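Side-chain contacts in protein phosphatase Slingshot homolog 2 (Homo sapiens, PDB 2NT2), which dephosphorylates and so activates the actin-depolymerizing factor cofilin, acting on phosphoserine, phosphothreonine and phosphotyrosine through the catalytic domain held in this chain: residues Trp17-Leu22 / Lys83-Ser88; His10-Ser15 / Arg28-Ile33. The protein carries 1 engineered substitution. One frame throughout, in Å; residues are numbered along the deposited sequence.

Both contacts sit in the buried part of the catalytic domain, on the same face of its sheet. Contact 1 sets the short helix 16-19 on the central strand 83-87; contact 2 reaches over that strand, from 11-14 on one flank to the start of 30-35 on the other. Their segments alternate along the chain, and backbone bonds between strands 11-14 and 83-87 tie them together. The chemistry changes with place. Near the active-site end, contact 1 is close methyl packing on a histidine ring, with S88 and a sulfate beside it. Contact 2 is just as deep where F12 meets V30, but turns toward solvent at the partly exposed R28, which is salt-bridged to D24.

Contact 1 of 2, residues Trp17-Leu22 / Lys83-Ser88; sequences WNASNL and KCLVHS. Engineered in segment 83-88: S88 (natural residue Cys). With SO4 (sulfate ion), chain D.
A19, at the end of helix 16-19, sits against H87, at the end of strand 83-87, and their CA atoms, 7.1 Å apart, are the nearest pair of the two backbones; no hydrogen bond joins the segments. The A19 methyl comes down over the middle of one face of the imidazole. CB is 3.4 Å from the ring centroid and only 12° off the ring normal, a CH-pi contact, and its closest ring atom is NE2 at 3.3 Å. With all five ring atoms within 3.8 Å of A19 CB, the fit is tight. L85, two residues back on the strand, flanks the same alanine: its CD2 lies 3.8 Å from A19 CA and 3.9 Å from A19 CB, and the carbonyl carbon of N18 is just within packing distance.

The H87 ring is held from another direction too. With CG between the backbone N and carbonyl carbon (chi1 78°), the ring stands up from the strand under the A19 methyl, and ND1 donates to S88 O at 3.2 Å, with an N-H...O angle of 159° and the acceptor near the ring plane. This pins the ring to the residue after it, the first of the P-loop. S88 is an engineered serine replacing the cysteine that forms the phosphocysteine intermediate. Its OG lies 2.4 Å from sulfate O4, so short that the geometry is doubtful, and has hydrogen bonds with G91 N and S95 OG. The sulfate, probably from the crystallisation liquor, is gripped by M90 N, V92 N, S93 N and R94 NE, consistent with a phosphate-binding site.

Helix 16-19 thus packs on one face of the sheet, while V86 points to the other, against V99 of helix 94-107; strands 11-14 and 30-35 flank strand 83-87.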
ATOM      1  N   TRP A  17       9.490  -1.933  -9.955  1.00 16.34           N
ATOM      2  CA  TRP A  17       9.822  -1.374 -11.266  1.00 18.54           C
ATOM      3  C   TRP A  17       9.036  -0.103 -11.537  1.00 19.46           C
ATOM      4  O   TRP A  17       9.496   0.769 -12.272  1.00 17.19           O
ATOM      5  CB  TRP A  17       9.626  -2.434 -12.353  1.00 23.90           C
ATOM      6  CG  TRP A  17      10.500  -3.625 -12.056  1.00 27.53           C
ATOM      7  CD1 TRP A  17      11.841  -3.733 -12.278  1.00 24.66           C
ATOM      8  CD2 TRP A  17      10.082  -4.865 -11.477  1.00 27.34           C
ATOM      9  NE1 TRP A  17      12.285  -4.968 -11.875  1.00 24.09           N
ATOM     10  CE2 TRP A  17      11.227  -5.683 -11.381  1.00 28.20           C
ATOM     11  CE3 TRP A  17       8.855  -5.366 -11.035  1.00 30.84           C
ATOM     12  CZ2 TRP A  17      11.176  -6.974 -10.856  1.00 33.17           C
ATOM     13  CZ3 TRP A  17       8.806  -6.647 -10.516  1.00 37.40           C
ATOM     14  CH2 TRP A  17       9.960  -7.437 -10.431  1.00 38.52           C
ATOM     15  N   ASN A  18       7.882   0.034 -10.893  1.00 15.06           N
ATOM     16  CA  ASN A  18       7.155   1.297 -10.886  1.00 12.43           C
ATOM     17  C   ASN A  18       7.855   2.312  -9.990  1.00 14.12           C
ATOM     18  O   ASN A  18       7.883   3.507 -10.277  1.00 19.36           O
ATOM     19  CB  ASN A  18       5.713   1.104 -10.418  1.00 11.09           C
ATOM     20  CG  ASN A  18       4.882   0.241 -11.340  1.00 18.61           C
ATOM     21  OD1 ASN A  18       5.099   0.169 -12.550  1.00 26.47           O
ATOM     22  ND2 ASN A  18       3.903  -0.454 -10.772  1.00 15.86           N
ATOM     23  N   ALA A  19       8.435   1.844  -8.882  1.00  8.65           N
ATOM     24  CA  ALA A  19       9.045   2.790  -7.954  1.00 13.25           C
ATOM     25  C   ALA A  19      10.366   3.335  -8.492  1.00 17.79           C
ATOM     26  O   ALA A  19      10.820   4.394  -8.045  1.00 17.74           O
ATOM     27  CB  ALA A  19       9.237   2.154  -6.589  1.00 16.09           C
ATOM     28  N   SER A  20      10.967   2.615  -9.438  1.00 16.49           N
ATOM     29  CA  SER A  20      12.203   3.063 -10.075  1.00 15.88           C
ATOM     30  C   SER A  20      11.956   3.872 -11.347  1.00 20.90           C
ATOM     31  O   SER A  20      12.912   4.299 -12.005  1.00 20.81           O
ATOM     32  CB  SER A  20      13.161   1.912 -10.352  1.00  8.60           C
ATOM     33  OG  SER A  20      12.672   0.870 -11.157  1.00 25.65           O
ATOM     34  N   ASN A  21      10.698   4.086 -11.708  1.00 22.21           N
ATOM     35  CA  ASN A  21      10.376   4.839 -12.926  1.00 22.79           C
ATOM     36  C   ASN A  21      10.032   6.287 -12.603  1.00 17.99           C
ATOM     37  O   ASN A  21       8.859   6.642 -12.539  1.00 20.28           O
ATOM     38  CB  ASN A  21       9.233   4.152 -13.663  1.00 27.64           C
ATOM     39  CG  ASN A  21       8.878   4.777 -14.992  1.00 31.37           C
ATOM     40  OD1 ASN A  21       9.062   5.970 -15.210  1.00 25.62           O
ATOM     41  ND2 ASN A  21       8.332   3.967 -15.891  1.00 43.96           N
ATOM     42  N   LEU A  22      11.050   7.110 -12.399  1.00 18.84           N
ATOM     43  CA  LEU A  22      10.918   8.458 -11.860  1.00 26.25           C
ATOM     44  C   LEU A  22       9.927   9.314 -12.640  1.00 29.21           C
ATOM     45  O   LEU A  22       8.990   9.880 -12.075  1.00 19.17           O
ATOM     46  CB  LEU A  22      12.282   9.143 -11.813  1.00 31.75           C
ATOM     47  CG  LEU A  22      12.348  10.637 -11.514  1.00 34.23           C
ATOM     48  CD1 LEU A  22      11.614  10.989 -10.234  1.00 27.25           C
ATOM     49  CD2 LEU A  22      13.798  11.100 -11.419  1.00 28.20           C
ATOM     50  N   LYS A  83      -0.067  12.710  -3.815  1.00 26.06           N
ATOM     51  CA  LYS A  83      -0.362  11.320  -4.107  1.00 22.38           C
ATOM     52  C   LYS A  83       0.754  10.409  -3.592  1.00 22.17           C
ATOM     53  O   LYS A  83       1.902  10.834  -3.468  1.00 21.82           O
ATOM     54  CB  LYS A  83      -0.564  11.081  -5.604  1.00 22.69           C
ATOM     55  CG  LYS A  83      -1.486  12.082  -6.285  1.00 18.49           C
ATOM     56  CD  LYS A  83      -2.033  11.537  -7.596  1.00 16.56           C
ATOM     57  CE  LYS A  83      -3.199  12.391  -8.076  1.00 26.05           C
ATOM     58  NZ  LYS A  83      -2.742  13.720  -8.574  1.00 35.85           N
ATOM     59  N   CYS A  84       0.371   9.174  -3.296  1.00 19.85           N
ATOM     60  CA  CYS A  84       1.259   8.198  -2.670  1.00 15.86           C
ATOM     61  C   CYS A  84       1.306   6.911  -3.481  1.00 14.91           C
ATOM     62  O   CYS A  84       0.270   6.397  -3.901  1.00 16.54           O
ATOM     63  CB  CYS A  84       0.793   7.924  -1.240  1.00 19.77           C
ATOM     64  SG  CYS A  84       1.790   6.762  -0.283  1.00 20.63           S
ATOM     65  N   LEU A  85       2.514   6.403  -3.710  1.00 17.58           N
ATOM     66  CA  LEU A  85       2.683   5.088  -4.310  1.00 14.34           C
ATOM     67  C   LEU A  85       2.884   4.030  -3.228  1.00 13.23           C
ATOM     68  O   LEU A  85       3.882   4.008  -2.508  1.00 15.41           O
ATOM     69  CB  LEU A  85       3.858   5.070  -5.290  1.00  9.08           C
ATOM     70  CG  LEU A  85       4.339   3.681  -5.734  1.00 10.95           C
ATOM     71  CD1 LEU A  85       3.282   2.998  -6.585  1.00 14.90           C
ATOM     72  CD2 LEU A  85       5.661   3.778  -6.480  1.00  6.73           C
ATOM     73  N   VAL A  86       1.924   3.113  -3.107  1.00 14.48           N
ATOM     74  CA  VAL A  86       2.181   1.964  -2.242  1.00 13.01           C
ATOM     75  C   VAL A  86       2.739   0.823  -3.095  1.00 16.75           C
ATOM     76  O   VAL A  86       2.058   0.355  -4.003  1.00 16.01           O
ATOM     77  CB  VAL A  86       0.951   1.470  -1.475  1.00 10.03           C
ATOM     78  CG1 VAL A  86       1.419   0.595  -0.313  1.00  8.04           C
ATOM     79  CG2 VAL A  86       0.113   2.631  -0.975  1.00 11.60           C
ATOM     80  N   HIS A  87       3.974   0.420  -2.806  1.00 18.50           N
ATOM     81  CA  HIS A  87       4.610  -0.619  -3.616  1.00 11.53           C
ATOM     82  C   HIS A  87       5.343  -1.642  -2.752  1.00 10.03           C
ATOM     83  O   HIS A  87       5.707  -1.390  -1.607  1.00 10.12           O
ATOM     84  CB  HIS A  87       5.543  -0.015  -4.655  1.00  8.25           C
ATOM     85  CG  HIS A  87       6.875   0.453  -4.174  1.00  7.25           C
ATOM     86  ND1 HIS A  87       8.001  -0.339  -4.230  1.00  9.32           N
ATOM     87  CD2 HIS A  87       7.285   1.625  -3.636  1.00  4.84           C
ATOM     88  CE1 HIS A  87       9.040   0.320  -3.747  1.00  5.11           C
ATOM     89  NE2 HIS A  87       8.633   1.519  -3.376  1.00  8.62           N
ATOM     90  N   SER A  88       5.501  -2.818  -3.346  1.00  9.06           N
ATOM     91  CA  SER A  88       6.306  -3.905  -2.810  1.00 13.02           C
ATOM     92  C   SER A  88       7.324  -4.327  -3.866  1.00 15.90           C
ATOM     93  O   SER A  88       7.784  -3.488  -4.645  1.00 13.95           O
ATOM     94  CB  SER A  88       5.419  -5.075  -2.387  1.00  8.49           C
ATOM     95  OG  SER A  88       4.500  -5.421  -3.410  1.00 22.11           O
TER
HETATM   96  S   SO4 D 101       5.041  -8.539  -2.978  1.00 19.17           S
HETATM   97  O1  SO4 D 101       6.273  -8.048  -3.578  1.00  8.35           O
HETATM   98  O2  SO4 D 101       4.845  -9.958  -3.267  1.00 17.74           O
HETATM   99  O3  SO4 D 101       5.097  -8.365  -1.523  1.00 19.04           O
HETATM  100  O4  SO4 D 101       3.909  -7.776  -3.515  1.00  9.64           O

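Contact 2 of 2, residues His10-Ser15 / Arg28-Ile33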
ATOM      1  N   HIS A  10      -5.463   9.823  -4.081  1.00 21.09           N
ATOM      2  CA  HIS A  10      -4.134  10.007  -3.525  1.00 20.42           C
ATOM      3  C   HIS A  10      -3.363   8.713  -3.345  1.00 17.07           C
ATOM      4  O   HIS A  10      -2.359   8.696  -2.618  1.00 20.22           O
ATOM      5  CB  HIS A  10      -4.257  10.732  -2.174  1.00 18.32           C
ATOM      6  CG  HIS A  10      -5.024   9.933  -1.163  1.00 24.72           C
ATOM      7  ND1 HIS A  10      -6.319   9.511  -1.357  1.00 24.78           N
ATOM      8  CD2 HIS A  10      -4.665   9.477   0.062  1.00 26.96           C
ATOM      9  CE1 HIS A  10      -6.728   8.831  -0.297  1.00 25.13           C
ATOM     10  NE2 HIS A  10      -5.738   8.796   0.583  1.00 23.63           N
ATOM     11  N   VAL A  11      -3.784   7.614  -3.973  1.00 16.68           N
ATOM     12  CA  VAL A  11      -3.141   6.327  -3.684  1.00 17.09           C
ATOM     13  C   VAL A  11      -2.885   5.522  -4.950  1.00 15.97           C
ATOM     14  O   VAL A  11      -3.808   5.252  -5.722  1.00 25.46           O
ATOM     15  CB  VAL A  11      -3.965   5.449  -2.724  1.00 21.12           C
ATOM     16  CG1 VAL A  11      -3.293   4.099  -2.496  1.00  8.10           C
ATOM     17  CG2 VAL A  11      -4.200   6.154  -1.398  1.00  4.03           C
ATOM     18  N   PHE A  12      -1.635   5.105  -5.135  1.00 16.07           N
ATOM     19  CA  PHE A  12      -1.299   4.170  -6.206  1.00 15.17           C
ATOM     20  C   PHE A  12      -0.771   2.867  -5.609  1.00 19.40           C
ATOM     21  O   PHE A  12      -0.092   2.903  -4.583  1.00 12.82           O
ATOM     22  CB  PHE A  12      -0.263   4.757  -7.168  1.00 17.54           C
ATOM     23  CG  PHE A  12      -0.863   5.689  -8.212  1.00 26.98           C
ATOM     24  CD1 PHE A  12      -1.044   7.034  -7.937  1.00 33.72           C
ATOM     25  CD2 PHE A  12      -1.239   5.202  -9.454  1.00 22.12           C
ATOM     26  CE1 PHE A  12      -1.594   7.881  -8.882  1.00 34.76           C
ATOM     27  CE2 PHE A  12      -1.793   6.039 -10.402  1.00 27.00           C
ATOM     28  CZ  PHE A  12      -1.973   7.382 -10.119  1.00 31.31           C
ATOM     29  N   LEU A  13      -1.072   1.769  -6.278  1.00 15.92           N
ATOM     30  CA  LEU A  13      -0.564   0.448  -5.914  1.00 19.41           C
ATOM     31  C   LEU A  13       0.343  -0.097  -7.012  1.00 18.20           C
ATOM     32  O   LEU A  13      -0.072  -0.172  -8.176  1.00 17.70           O
ATOM     33  CB  LEU A  13      -1.752  -0.485  -5.653  1.00 11.28           C
ATOM     34  CG  LEU A  13      -1.405  -1.908  -5.209  1.00 16.45           C
ATOM     35  CD1 LEU A  13      -0.671  -1.864  -3.880  1.00  5.89           C
ATOM     36  CD2 LEU A  13      -2.658  -2.770  -5.126  1.00 12.94           C
ATOM     37  N   GLY A  14       1.584  -0.475  -6.698  1.00 15.71           N
ATOM     38  CA  GLY A  14       2.510  -0.861  -7.755  1.00 18.74           C
ATOM     39  C   GLY A  14       3.659  -1.744  -7.333  1.00 18.15           C
ATOM     40  O   GLY A  14       3.686  -2.333  -6.254  1.00 16.18           O
ATOM     41  N   SER A  15       4.664  -1.851  -8.205  1.00 19.63           N
ATOM     42  CA  SER A  15       5.817  -2.710  -7.990  1.00 16.06           C
ATOM     43  C   SER A  15       7.104  -1.910  -7.829  1.00 10.45           C
ATOM     44  O   SER A  15       7.109  -0.681  -7.896  1.00 13.44           O
ATOM     45  CB  SER A  15       5.971  -3.695  -9.158  1.00 16.80           C
ATOM     46  OG  SER A  15       6.185  -2.998 -10.379  1.00 12.94           O
ATOM     47  N   ARG A  28       2.610  11.488 -12.711  1.00 24.99           N
ATOM     48  CA  ARG A  28       1.360  11.121 -12.058  1.00 20.26           C
ATOM     49  C   ARG A  28       1.110  11.970 -10.821  1.00 16.61           C
ATOM     50  O   ARG A  28       0.063  11.844 -10.186  1.00 20.93           O
ATOM     51  CB  ARG A  28       1.357   9.637 -11.692  1.00 17.63           C
ATOM     52  CG  ARG A  28       1.419   8.721 -12.901  1.00 20.68           C
ATOM     53  CD  ARG A  28       1.546   7.265 -12.476  1.00 23.63           C
ATOM     54  NE  ARG A  28       1.327   6.341 -13.578  1.00 30.37           N
ATOM     55  CZ  ARG A  28       0.131   6.001 -14.042  1.00 35.77           C
ATOM     56  NH1 ARG A  28      -0.959   6.520 -13.487  1.00 51.78           N
ATOM     57  NH2 ARG A  28       0.016   5.149 -15.051  1.00 20.53           N
ATOM     58  N   GLY A  29       2.058  12.824 -10.474  1.00 18.25           N
ATOM     59  CA  GLY A  29       1.936  13.729  -9.350  1.00 22.21           C
ATOM     60  C   GLY A  29       2.250  13.090  -8.011  1.00 24.61           C
ATOM     61  O   GLY A  29       1.758  13.535  -6.971  1.00 30.92           O
ATOM     62  N   VAL A  30       3.056  12.032  -8.020  1.00 20.63           N
ATOM     63  CA  VAL A  30       3.438  11.343  -6.797  1.00 15.01           C
ATOM     64  C   VAL A  30       4.591  12.067  -6.115  1.00 19.51           C
ATOM     65  O   VAL A  30       5.500  12.552  -6.794  1.00 23.25           O
ATOM     66  CB  VAL A  30       3.865   9.888  -7.067  1.00 16.22           C
ATOM     67  CG1 VAL A  30       4.303   9.248  -5.755  1.00 11.53           C
ATOM     68  CG2 VAL A  30       2.755   9.092  -7.728  1.00 10.88           C
ATOM     69  N   ARG A  31       4.580  12.167  -4.788  1.00 17.82           N
ATOM     70  CA  ARG A  31       5.700  12.780  -4.078  1.00 23.76           C
ATOM     71  C   ARG A  31       6.001  12.000  -2.799  1.00 22.23           C
ATOM     72  O   ARG A  31       7.044  12.199  -2.180  1.00 33.75           O
ATOM     73  CB  ARG A  31       5.453  14.248  -3.734  1.00 27.42           C
ATOM     74  CG  ARG A  31       4.625  15.029  -4.728  1.00 29.32           C
ATOM     75  CD  ARG A  31       5.403  15.538  -5.922  1.00 38.65           C
ATOM     76  NE  ARG A  31       6.824  15.213  -5.885  1.00 40.32           N
ATOM     77  CZ  ARG A  31       7.697  15.594  -6.812  1.00 35.15           C
ATOM     78  NH1 ARG A  31       7.293  16.322  -7.847  1.00 30.50           N
ATOM     79  NH2 ARG A  31       8.973  15.252  -6.700  1.00 37.15           N
ATOM     80  N   TYR A  32       5.067  11.137  -2.439  1.00 18.93           N
ATOM     81  CA  TYR A  32       5.190  10.267  -1.282  1.00 19.83           C
ATOM     82  C   TYR A  32       5.282   8.815  -1.749  1.00 21.68           C
ATOM     83  O   TYR A  32       4.553   8.396  -2.647  1.00 18.50           O
ATOM     84  CB  TYR A  32       3.995  10.421  -0.342  1.00 24.23           C
ATOM     85  CG  TYR A  32       3.807  11.805   0.221  1.00 30.10           C
ATOM     86  CD1 TYR A  32       3.062  12.757  -0.465  1.00 29.33           C
ATOM     87  CD2 TYR A  32       4.373  12.161   1.439  1.00 31.23           C
ATOM     88  CE1 TYR A  32       2.881  14.031   0.040  1.00 22.20           C
ATOM     89  CE2 TYR A  32       4.193  13.437   1.946  1.00 31.91           C
ATOM     90  CZ  TYR A  32       3.449  14.364   1.246  1.00 26.90           C
ATOM     91  OH  TYR A  32       3.279  15.630   1.762  1.00 29.74           O
ATOM     92  N   ILE A  33       6.177   8.051  -1.136  1.00 17.72           N
ATOM     93  CA  ILE A  33       6.292   6.646  -1.508  1.00 15.60           C
ATOM     94  C   ILE A  33       6.330   5.760  -0.266  1.00 17.19           C
ATOM     95  O   ILE A  33       7.219   5.902   0.570  1.00 16.86           O
ATOM     96  CB  ILE A  33       7.537   6.376  -2.359  1.00 18.27           C
ATOM     97  CG1 ILE A  33       7.626   7.218  -3.634  1.00 18.45           C
ATOM     98  CG2 ILE A  33       7.631   4.894  -2.699  1.00 21.53           C
ATOM     99  CD1 ILE A  33       8.897   6.965  -4.422  1.00 15.91           C
TER
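R28 reaches across the outer end of the F12 ring. CB lies 4.3 Å from F12 CZ, a loose approach. From CG to NE the chain is extended, crossing the phenylalanine side chain at about a right angle, and CD comes within 4.1 Å of F12 CE2. NE turns to a different partner, forming a salt bridge with D24 in helix 22-27. At the tip NH1 makes the closest touch, 3.2 Å from F12 CE2, approaching obliquely with guanidinium and ring planes 66° apart. Diagonally across the ring, F12 CD1 packs more loosely on V30 CG2, at 4.3 Å. With an alanine here in place of R28, D24 would probably lose this charged mate and the CE2-CZ end of the F12 ring its cover.

Between the two touching residues of its segment, G29 closes helix 22-27 in a Schellman motif, turning the chain into strand 30-35. The segments bound a beta-alpha-beta crossover: strand 83-87 lies between the parallel strands 11-14 and 30-35, and F12 rests on its K83 and L85, while V11 and L13 face helices 67-79 and 94-107 on the other side of the sheet.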